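Local coordinates for SnoaL-like domain-containing protein (Novosphingobium aromaticivorans, PDB 2RFR) that is of unknown function but has the cystatin-like fold of the NTF2 clan and, as in SnoaL-like relatives, may bind or convert a small molecule, at residues A[23-28]-A[123-128]; A[39-44]-A[59-64]; A[43-48]-A[133-138]. One frame throughout, in Å; residues are numbered along the deposited sequence.

Contact 1 (A[23-28]-A[123-128])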
loop_
_atom_site.group_PDB
_atom_site.type_symbol
_atom_site.label_atom_id
_atom_site.label_comp_id
_atom_site.label_asym_id
_atom_site.label_seq_id
_atom_site.Cartn_x
_atom_site.Cartn_y
_atom_site.Cartn_z
ATOM N N GLU A 23 2.151 -9.888 3.430
ATOM C CA GLU A 23 1.929 -10.686 2.229
ATOM C C GLU A 23 0.577 -11.364 2.264
ATOM O O GLU A 23 -0.130 -11.358 1.238
ATOM C CB GLU A 23 3.142 -11.646 2.008
ATOM C CG GLU A 23 3.072 -12.538 0.866
ATOM C CD GLU A 23 3.209 -11.882 -0.499
ATOM O OE1 GLU A 23 3.916 -10.832 -0.764
ATOM O OE2 GLU A 23 2.754 -12.599 -1.379
ATOM N N LEU A 24 0.116 -11.896 3.403
ATOM C CA LEU A 24 -1.235 -12.454 3.490
ATOM C C LEU A 24 -2.267 -11.423 3.106
ATOM O O LEU A 24 -3.190 -11.703 2.342
ATOM C CB LEU A 24 -1.571 -12.948 4.923
ATOM C CG LEU A 24 -0.917 -14.186 5.500
ATOM C CD1 LEU A 24 -1.312 -14.352 6.956
ATOM C CD2 LEU A 24 -1.341 -15.457 4.668
ATOM N N ILE A 25 -2.172 -10.248 3.697
ATOM C CA ILE A 25 -3.130 -9.212 3.454
ATOM C C ILE A 25 -3.096 -8.765 1.979
ATOM O O ILE A 25 -4.163 -8.616 1.361
ATOM C CB ILE A 25 -2.925 -8.011 4.403
ATOM C CG1 ILE A 25 -3.004 -8.476 5.850
ATOM C CG2 ILE A 25 -3.942 -6.872 4.097
ATOM C CD1 ILE A 25 -2.594 -7.363 6.857
ATOM N N ALA A 26 -1.908 -8.652 1.402
ATOM C CA ALA A 26 -1.744 -8.225 -0.007
ATOM C C ALA A 26 -2.267 -9.288 -0.969
ATOM O O ALA A 26 -2.599 -8.936 -2.104
ATOM C CB ALA A 26 -0.308 -7.903 -0.275
ATOM N N ARG A 27 -2.318 -10.569 -0.572
ATOM C CA ARG A 27 -2.857 -11.592 -1.436
ATOM C C ARG A 27 -4.370 -11.642 -1.466
ATOM O O ARG A 27 -4.915 -12.190 -2.415
ATOM C CB ARG A 27 -2.340 -12.976 -0.960
ATOM C CG ARG A 27 -0.878 -13.203 -1.295
ATOM C CD ARG A 27 -0.406 -14.563 -0.681
ATOM N NE ARG A 27 1.018 -14.704 -0.912
ATOM N N TYR A 28 -5.059 -11.105 -0.456
ATOM C CA TYR A 28 -6.486 -11.232 -0.372
ATOM C C TYR A 28 -7.150 -10.703 -1.643
ATOM O O TYR A 28 -7.989 -11.391 -2.249
ATOM C CB TYR A 28 -7.024 -10.505 0.888
ATOM C CG TYR A 28 -8.521 -10.632 0.928
ATOM C CD1 TYR A 28 -9.130 -11.693 1.550
ATOM C CD2 TYR A 28 -9.358 -9.684 0.285
ATOM C CE1 TYR A 28 -10.514 -11.860 1.481
ATOM C CE2 TYR A 28 -10.731 -9.904 0.205
ATOM C CZ TYR A 28 -11.285 -10.986 0.799
ATOM O OH TYR A 28 -12.629 -11.269 0.756
ATOM N N TRP A 123 -7.637 -7.155 11.451
ATOM C CA TRP A 123 -7.271 -8.555 11.232
ATOM C C TRP A 123 -6.486 -9.046 12.428
ATOM O O TRP A 123 -5.674 -8.309 12.974
ATOM C CB TRP A 123 -6.359 -8.662 10.044
ATOM C CG TRP A 123 -6.816 -8.293 8.687
ATOM C CD1 TRP A 123 -7.018 -7.035 8.196
ATOM C CD2 TRP A 123 -6.993 -9.184 7.581
ATOM N NE1 TRP A 123 -7.321 -7.111 6.876
ATOM C CE2 TRP A 123 -7.271 -8.401 6.444
ATOM C CE3 TRP A 123 -6.936 -10.551 7.434
ATOM C CZ2 TRP A 123 -7.491 -8.958 5.208
ATOM C CZ3 TRP A 123 -7.124 -11.107 6.188
ATOM C CH2 TRP A 123 -7.363 -10.311 5.089
ATOM N N THR A 124 -6.692 -10.281 12.810
ATOM C CA THR A 124 -5.848 -10.994 13.750
ATOM C C THR A 124 -5.239 -12.184 13.074
ATOM O O THR A 124 -5.819 -12.757 12.148
ATOM C CB THR A 124 -6.587 -11.380 14.980
ATOM O OG1 THR A 124 -7.603 -12.294 14.640
ATOM C CG2 THR A 124 -7.176 -10.211 15.745
ATOM N N PHE A 125 -4.052 -12.579 13.556
ATOM C CA PHE A 125 -3.264 -13.649 12.952
ATOM C C PHE A 125 -2.658 -14.506 14.039
ATOM O O PHE A 125 -2.446 -14.065 15.167
ATOM C CB PHE A 125 -2.128 -13.080 12.096
ATOM C CG PHE A 125 -2.551 -12.119 11.036
ATOM C CD1 PHE A 125 -2.703 -10.816 11.336
ATOM C CD2 PHE A 125 -2.861 -12.529 9.768
ATOM C CE1 PHE A 125 -3.122 -9.910 10.374
ATOM C CE2 PHE A 125 -3.302 -11.637 8.775
ATOM C CZ PHE A 125 -3.454 -10.317 9.115
ATOM N N ARG A 126 -2.266 -15.706 13.642
ATOM C CA ARG A 126 -1.428 -16.519 14.515
ATOM C C ARG A 126 -0.423 -17.304 13.733
ATOM O O ARG A 126 -0.597 -17.629 12.588
ATOM C CB ARG A 126 -2.247 -17.360 15.436
ATOM C CG ARG A 126 -2.875 -18.500 14.861
ATOM C CD ARG A 126 -3.327 -19.402 16.051
ATOM N NE ARG A 126 -4.015 -20.518 15.499
ATOM C CZ ARG A 126 -5.335 -20.715 15.474
ATOM N NH1 ARG A 126 -6.199 -19.882 16.055
ATOM N NH2 ARG A 126 -5.763 -21.819 14.889
ATOM N N ARG A 127 0.666 -17.604 14.419
ATOM C CA ARG A 127 1.736 -18.390 13.836
ATOM C C ARG A 127 1.299 -19.825 13.885
ATOM O O ARG A 127 1.071 -20.332 14.947
ATOM C CB ARG A 127 3.019 -18.198 14.664
ATOM C CG ARG A 127 4.259 -18.788 13.994
ATOM C CD ARG A 127 5.431 -18.860 15.015
ATOM N NE ARG A 127 5.704 -17.560 15.648
ATOM C CZ ARG A 127 6.373 -16.567 15.035
ATOM N NH1 ARG A 127 6.926 -16.708 13.812
ATOM N NH2 ARG A 127 6.560 -15.416 15.668
ATOM N N THR A 128 1.299 -20.515 12.793
ATOM C CA THR A 128 0.979 -21.937 12.744
ATOM C C THR A 128 2.218 -22.648 12.290
ATOM O O THR A 128 3.149 -22.028 11.812
ATOM C CB THR A 128 -0.155 -22.232 11.730
ATOM O OG1 THR A 128 0.347 -22.260 10.378
ATOM C CG2 THR A 128 -1.334 -21.238 11.878
#
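Helix-on-sheet packing, wholly apolar, joins residues 23-28 of the long helix 5-33 to residues 123-128 of strand 112-128, as this helix packs across the curved sheet in the NTF2-like, cystatin-like fold. The axes of the two short segments pass 11.3 Å apart at 127°, a gap bridged by side chains alone; no hydrogen bond crosses it. Phe-125 and Leu-24 meet tip to tip, with Leu-24 CD1 3.7 Å from Phe-125 CD2. The Ile-25 and Phe-125 side chains cross at about a right angle: Ile-25 CG1, anti to the carbonyl carbon (chi1 -57°), stands 3.8 Å from Phe-125 CZ. That same CG1 lies over the centre of the Trp-123 ring, on one face, so a single isoleucine branch serves both aromatic groups. Tyr-28, its CG anti to the backbone N (chi1 179°), brings CD1 to within 4.2 Å of Trp-123 CH2 at the edge of the indole. On the far side of the helix, Glu-23 pairs with Arg-27 and with Arg-18 and Arg-22 of the second subunit. Strands 96-109 and 81-93 continue the apolar layer through Ala-99 and Leu-85, while Tyr-28 packs on Trp-44 and makes a cation-pi contact with Arg-137.

Contact 2 (A[39-44]-A[59-64])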
loop_
_atom_site.group_PDB
_atom_site.type_symbol
_atom_site.label_atom_id
_atom_site.label_comp_id
_atom_site.label_asym_id
_atom_site.label_seq_id
_atom_site.Cartn_x
_atom_site.Cartn_y
_atom_site.Cartn_z
ATOM N N ALA A 39 -7.868 -20.837 -2.404
ATOM C CA ALA A 39 -6.657 -20.216 -1.917
ATOM C C ALA A 39 -6.924 -19.059 -1.009
ATOM O O ALA A 39 -6.225 -18.848 -0.027
ATOM C CB ALA A 39 -5.740 -19.832 -3.080
ATOM N N LEU A 40 -7.952 -18.278 -1.320
ATOM C CA LEU A 40 -8.321 -17.165 -0.427
ATOM C C LEU A 40 -8.699 -17.670 0.971
ATOM O O LEU A 40 -8.244 -17.151 1.980
ATOM C CB LEU A 40 -9.423 -16.335 -1.062
ATOM C CG LEU A 40 -9.947 -15.154 -0.281
ATOM C CD1 LEU A 40 -10.395 -14.039 -1.205
ATOM C CD2 LEU A 40 -11.121 -15.570 0.679
ATOM N N SER A 41 -9.500 -18.728 1.027
ATOM C CA SER A 41 -9.897 -19.288 2.310
ATOM C C SER A 41 -8.712 -19.814 3.090
ATOM O O SER A 41 -8.723 -19.769 4.349
ATOM C CB SER A 41 -10.968 -20.360 2.131
ATOM O OG SER A 41 -10.429 -21.599 1.627
ATOM N N GLU A 42 -7.685 -20.293 2.391
ATOM C CA GLU A 42 -6.473 -20.815 3.012
ATOM C C GLU A 42 -5.535 -19.757 3.537
ATOM O O GLU A 42 -4.551 -20.104 4.203
ATOM C CB GLU A 42 -5.782 -21.777 2.041
ATOM C CG GLU A 42 -6.621 -23.033 1.767
ATOM C CD GLU A 42 -6.179 -23.862 0.595
ATOM O OE1 GLU A 42 -5.261 -23.450 -0.156
ATOM O OE2 GLU A 42 -6.782 -24.959 0.435
ATOM N N LEU A 43 -5.846 -18.481 3.358
ATOM C CA LEU A 43 -5.173 -17.441 4.121
ATOM C C LEU A 43 -5.500 -17.514 5.616
ATOM O O LEU A 43 -4.721 -16.979 6.415
ATOM C CB LEU A 43 -5.553 -16.072 3.573
ATOM C CG LEU A 43 -5.236 -15.784 2.099
ATOM C CD1 LEU A 43 -5.850 -14.417 1.726
ATOM C CD2 LEU A 43 -3.728 -15.789 1.832
ATOM N N TRP A 44 -6.655 -18.100 5.946
ATOM C CA TRP A 44 -7.109 -18.291 7.303
ATOM C C TRP A 44 -6.787 -19.661 7.828
ATOM O O TRP A 44 -6.643 -20.624 7.089
ATOM C CB TRP A 44 -8.642 -18.146 7.362
ATOM C CG TRP A 44 -9.203 -16.724 7.470
ATOM C CD1 TRP A 44 -9.648 -16.101 8.570
ATOM C CD2 TRP A 44 -9.431 -15.807 6.346
ATOM N NE1 TRP A 44 -10.136 -14.877 8.242
ATOM C CE2 TRP A 44 -10.033 -14.676 6.883
ATOM C CE3 TRP A 44 -9.238 -15.871 4.969
ATOM C CZ2 TRP A 44 -10.418 -13.592 6.097
ATOM C CZ3 TRP A 44 -9.609 -14.780 4.189
ATOM C CH2 TRP A 44 -10.205 -13.668 4.760
ATOM N N LYS A 59 -17.764 -18.520 9.013
ATOM C CA LYS A 59 -16.956 -19.285 9.967
ATOM C C LYS A 59 -16.446 -20.566 9.325
ATOM O O LYS A 59 -17.254 -21.415 8.908
ATOM C CB LYS A 59 -17.795 -19.632 11.206
ATOM C CG LYS A 59 -18.518 -18.405 11.836
ATOM C CD LYS A 59 -19.068 -18.663 13.186
ATOM C CE LYS A 59 -19.465 -17.359 13.840
ATOM N NZ LYS A 59 -20.136 -17.689 15.174
ATOM N N GLY A 60 -15.130 -20.702 9.256
ATOM C CA GLY A 60 -14.489 -21.836 8.660
ATOM C C GLY A 60 -14.152 -21.611 7.190
ATOM O O GLY A 60 -14.786 -20.830 6.493
ATOM N N ARG A 61 -13.169 -22.353 6.712
ATOM C CA ARG A 61 -12.667 -22.140 5.375
ATOM C C ARG A 61 -13.768 -22.346 4.330
ATOM O O ARG A 61 -13.809 -21.614 3.344
ATOM C CB ARG A 61 -11.454 -23.026 5.069
ATOM C CG ARG A 61 -10.223 -22.557 5.721
ATOM C CD ARG A 61 -9.034 -23.440 5.327
ATOM N NE ARG A 61 -7.817 -22.978 5.947
ATOM C CZ ARG A 61 -6.720 -23.676 5.958
ATOM N NH1 ARG A 61 -6.663 -24.861 5.327
ATOM N NH2 ARG A 61 -5.671 -23.195 6.596
ATOM N N ALA A 62 -14.640 -23.351 4.494
ATOM C CA ALA A 62 -15.650 -23.602 3.487
ATOM C C ALA A 62 -16.555 -22.388 3.351
ATOM O O ALA A 62 -16.892 -21.968 2.230
ATOM C CB ALA A 62 -16.490 -24.877 3.803
ATOM N N ALA A 63 -16.941 -21.763 4.463
ATOM C CA ALA A 63 -17.834 -20.626 4.449
ATOM C C ALA A 63 -17.142 -19.398 3.819
ATOM O O ALA A 63 -17.767 -18.608 3.124
ATOM C CB ALA A 63 -18.363 -20.326 5.835
ATOM N N ILE A 64 -15.863 -19.234 4.111
ATOM C CA ILE A 64 -15.108 -18.106 3.558
ATOM C C ILE A 64 -14.982 -18.319 2.061
ATOM O O ILE A 64 -15.226 -17.401 1.280
ATOM C CB ILE A 64 -13.757 -17.938 4.260
ATOM C CG1 ILE A 64 -13.926 -17.526 5.743
ATOM C CG2 ILE A 64 -12.887 -16.901 3.465
ATOM C CD1 ILE A 64 -12.675 -17.538 6.588
#
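The last turn of helix 37-41 and the first turn of helix 61-69 come close at Ser-41 and Arg-61, whose CA atoms are 5.0 Å apart, and a type I beta turn from Ser-41 to Trp-44 then leads residues 39-44 into strand 44-45. In this NTF2-like fold the end of the one helix thus packs on the start of the other, with Gly-60 at the N-cap position. The tight approach is backbone against side chain: Ser-41 CB sits 3.3 Å from Arg-61 O, while Ser-41 OG turns back to Glu-38 O of its own helix.

Arg-61 carries the polar half. Its chain runs extended from CG to NE past the turn and grips one carbonyl side-on with two nitrogens: NE lies 2.9 Å and NH2 2.8 Å from Trp-44 O. Both N-H...O angles are 144°, the bend expected when two donors of one group share an acceptor. NH2 approaches in the carbonyl plane and NE from above it, with the oxygen near the guanidinium plane, so the pair fixes the rotation of the group. Glu-42 CA lies over one face of the guanidinium, displaced toward its rim; the Glu-42 carboxylate is not in contact with it, although its opposite charge may add some attraction.

Ile-64 carries the apolar half. Its CG2 reaches Leu-40 CD2 at 3.6 Å, crossing at about a right angle, and also meets the six-membered end of the indole at Trp-44 CZ3. The other branch makes a CH-pi contact: Ile-64 CD1 stands 3.6 Å from the centroid of the Trp-44 five-membered ring, only 11° off the ring normal.

Contact 3 (A[43-48]-A[133-138])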
loop_
_atom_site.group_PDB
_atom_site.type_symbol
_atom_site.label_atom_id
_atom_site.label_comp_id
_atom_site.label_asym_id
_atom_site.label_seq_id
_atom_site.Cartn_x
_atom_site.Cartn_y
_atom_site.Cartn_z
ATOM N N LEU A 43 -5.846 -18.481 3.358
ATOM C CA LEU A 43 -5.173 -17.441 4.121
ATOM C C LEU A 43 -5.500 -17.514 5.616
ATOM O O LEU A 43 -4.721 -16.979 6.415
ATOM C CB LEU A 43 -5.553 -16.072 3.573
ATOM C CG LEU A 43 -5.236 -15.784 2.099
ATOM C CD1 LEU A 43 -5.850 -14.417 1.726
ATOM C CD2 LEU A 43 -3.728 -15.789 1.832
ATOM N N TRP A 44 -6.655 -18.100 5.946
ATOM C CA TRP A 44 -7.109 -18.291 7.303
ATOM C C TRP A 44 -6.787 -19.661 7.828
ATOM O O TRP A 44 -6.643 -20.624 7.089
ATOM C CB TRP A 44 -8.642 -18.146 7.362
ATOM C CG TRP A 44 -9.203 -16.724 7.470
ATOM C CD1 TRP A 44 -9.648 -16.101 8.570
ATOM C CD2 TRP A 44 -9.431 -15.807 6.346
ATOM N NE1 TRP A 44 -10.136 -14.877 8.242
ATOM C CE2 TRP A 44 -10.033 -14.676 6.883
ATOM C CE3 TRP A 44 -9.238 -15.871 4.969
ATOM C CZ2 TRP A 44 -10.418 -13.592 6.097
ATOM C CZ3 TRP A 44 -9.609 -14.780 4.189
ATOM C CH2 TRP A 44 -10.205 -13.668 4.760
ATOM N N VAL A 45 -6.728 -19.742 9.152
ATOM C CA VAL A 45 -6.798 -21.034 9.886
ATOM C C VAL A 45 -8.100 -21.723 9.526
ATOM O O VAL A 45 -9.075 -21.112 9.055
ATOM C CB VAL A 45 -6.602 -20.844 11.399
ATOM C CG1 VAL A 45 -5.228 -20.222 11.698
ATOM C CG2 VAL A 45 -7.745 -20.073 12.040
ATOM N N GLU A 46 -8.149 -23.035 9.777
ATOM C CA GLU A 46 -9.311 -23.812 9.350
ATOM C C GLU A 46 -10.635 -23.280 9.866
ATOM O O GLU A 46 -11.615 -23.262 9.137
ATOM C CB GLU A 46 -9.183 -25.294 9.806
ATOM C CG GLU A 46 -10.475 -26.127 9.578
ATOM C CD GLU A 46 -10.934 -26.209 8.120
ATOM O OE1 GLU A 46 -10.088 -26.316 7.228
ATOM O OE2 GLU A 46 -12.158 -26.160 7.860
ATOM N N ASP A 47 -10.650 -22.884 11.131
ATOM C CA ASP A 47 -11.854 -22.341 11.746
ATOM C C ASP A 47 -11.852 -20.802 11.827
ATOM O O ASP A 47 -12.475 -20.189 12.677
ATOM C CB ASP A 47 -12.062 -22.961 13.125
ATOM C CG ASP A 47 -11.029 -22.594 14.119
ATOM O OD1 ASP A 47 -9.953 -22.112 13.725
ATOM O OD2 ASP A 47 -11.247 -22.919 15.338
ATOM N N GLY A 48 -11.180 -20.192 10.865
ATOM C CA GLY A 48 -11.104 -18.737 10.794
ATOM C C GLY A 48 -12.445 -18.089 10.520
ATOM O O GLY A 48 -13.369 -18.710 10.004
ATOM N N ARG A 133 -1.139 -17.299 9.625
ATOM C CA ARG A 133 -2.473 -17.378 9.017
ATOM C C ARG A 133 -3.414 -16.428 9.737
ATOM O O ARG A 133 -3.241 -16.122 10.918
ATOM C CB ARG A 133 -3.039 -18.809 9.136
ATOM C CG ARG A 133 -2.303 -19.878 8.385
ATOM C CD ARG A 133 -2.437 -19.776 6.889
ATOM N NE ARG A 133 -1.754 -20.851 6.185
ATOM C CZ ARG A 133 -0.487 -20.845 5.837
ATOM N NH1 ARG A 133 0.330 -19.876 6.182
ATOM N NH2 ARG A 133 0.008 -21.866 5.163
ATOM N N ALA A 134 -4.415 -15.933 9.015
ATOM C CA ALA A 134 -5.439 -15.127 9.601
ATOM C C ALA A 134 -6.335 -15.932 10.533
ATOM O O ALA A 134 -6.674 -17.095 10.257
ATOM C CB ALA A 134 -6.305 -14.460 8.481
ATOM N N VAL A 135 -6.754 -15.320 11.624
ATOM C CA VAL A 135 -7.707 -15.921 12.564
ATOM C C VAL A 135 -9.062 -15.282 12.395
ATOM O O VAL A 135 -10.039 -15.958 12.114
ATOM C CB VAL A 135 -7.196 -15.804 13.995
ATOM C CG1 VAL A 135 -8.270 -16.306 15.008
ATOM C CG2 VAL A 135 -5.879 -16.577 14.140
ATOM N N ARG A 136 -9.148 -13.961 12.500
ATOM C CA ARG A 136 -10.408 -13.241 12.331
ATOM C C ARG A 136 -10.138 -11.971 11.547
ATOM O O ARG A 136 -9.177 -11.233 11.801
ATOM C CB ARG A 136 -11.016 -12.906 13.690
ATOM C CG ARG A 136 -12.367 -12.244 13.602
ATOM C CD ARG A 136 -13.052 -12.224 14.987
ATOM N NE ARG A 136 -14.295 -11.462 15.048
ATOM C CZ ARG A 136 -15.553 -11.900 14.859
ATOM N NH1 ARG A 136 -15.805 -13.127 14.554
ATOM N NH2 ARG A 136 -16.556 -11.030 14.941
ATOM N N ARG A 137 -11.040 -11.660 10.609
ATOM C CA ARG A 137 -11.060 -10.348 9.956
ATOM C C ARG A 137 -12.423 -9.760 10.261
ATOM O O ARG A 137 -13.437 -10.439 10.122
ATOM C CB ARG A 137 -10.908 -10.496 8.440
ATOM C CG ARG A 137 -10.912 -9.159 7.668
ATOM C CD ARG A 137 -10.800 -9.395 6.200
ATOM N NE ARG A 137 -10.944 -8.114 5.495
ATOM C CZ ARG A 137 -10.894 -8.028 4.184
ATOM N NH1 ARG A 137 -10.738 -9.089 3.429
ATOM N NH2 ARG A 137 -10.991 -6.852 3.638
ATOM N N GLU A 138 -12.432 -8.479 10.631
ATOM C CA GLU A 138 -13.652 -7.729 10.848
ATOM C C GLU A 138 -13.576 -6.490 9.957
ATOM O O GLU A 138 -12.578 -5.802 9.907
ATOM C CB GLU A 138 -13.736 -7.273 12.307
ATOM C CG GLU A 138 -13.886 -8.418 13.314
ATOM C CD GLU A 138 -13.708 -8.010 14.722
ATOM O OE1 GLU A 138 -12.994 -7.054 15.030
ATOM O OE2 GLU A 138 -14.213 -8.738 15.572
#
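A short parallel beta bridge, Trp-44 with Ala-134, ties strand 44-45 to strand 131-141 of the curved sheet of this NTF2-like fold, next to a classic beta bulge where Val-135 and Arg-136 both face Thr-124. Two backbone bonds fix the register. Ala-134 N donates to Leu-43 O at 2.8 Å in the carbonyl plane (163° at the hydrogen), and Val-45 N meets Ala-134 O at 2.9 Å, nearly along the C=O axis. Packing is tight around the indole: Ala-134 CB makes a CH-pi contact 3.7 Å from the centroid of the Trp-44 five-membered ring, and Arg-137 CB touches the rim at CZ2. Next to the bridge, Val-45 CG1 lies 3.7 Å from Arg-133 CB.

The loose side begins where the chain turns a corner at Glu-46 and Asp-47, both exposed and without contact to 133-138. The Arg-136 CB points away from 43-48; its NE forms a salt bridge to Glu-138 OE2 at 2.8 Å, nearly straight at 174°, and its NH1 pairs with Glu-49. A type I turn from Val-45 returns the chain at Gly-48 for a CA-H...O contact, Gly-48 CA lying 3.3 Å from Val-135 O.

How the contacts relate
All three contacts are buried, but contact 1 lies closest to the chain's centre and contact 2 farthest from it. Contact 1 is purely apolar, helix against sheet; contact 2 mixes a charged side chain on a carbonyl with aliphatic packing; contact 3 depends on backbone hydrogen bonds and has exposed residues at its turn. Contacts 2 and 3 share Leu-43 and Trp-44, whose indole is sandwiched, with Ile-64 over one face and Ala-134 over the opposite one. Contacts 1 and 3 meet in the sheet, where strands 112-128 and 131-141 are neighbours. Tyr-28 links contact 1 to both others, packing on Leu-40 and Trp-44 and forming a cation-pi pair with Arg-137.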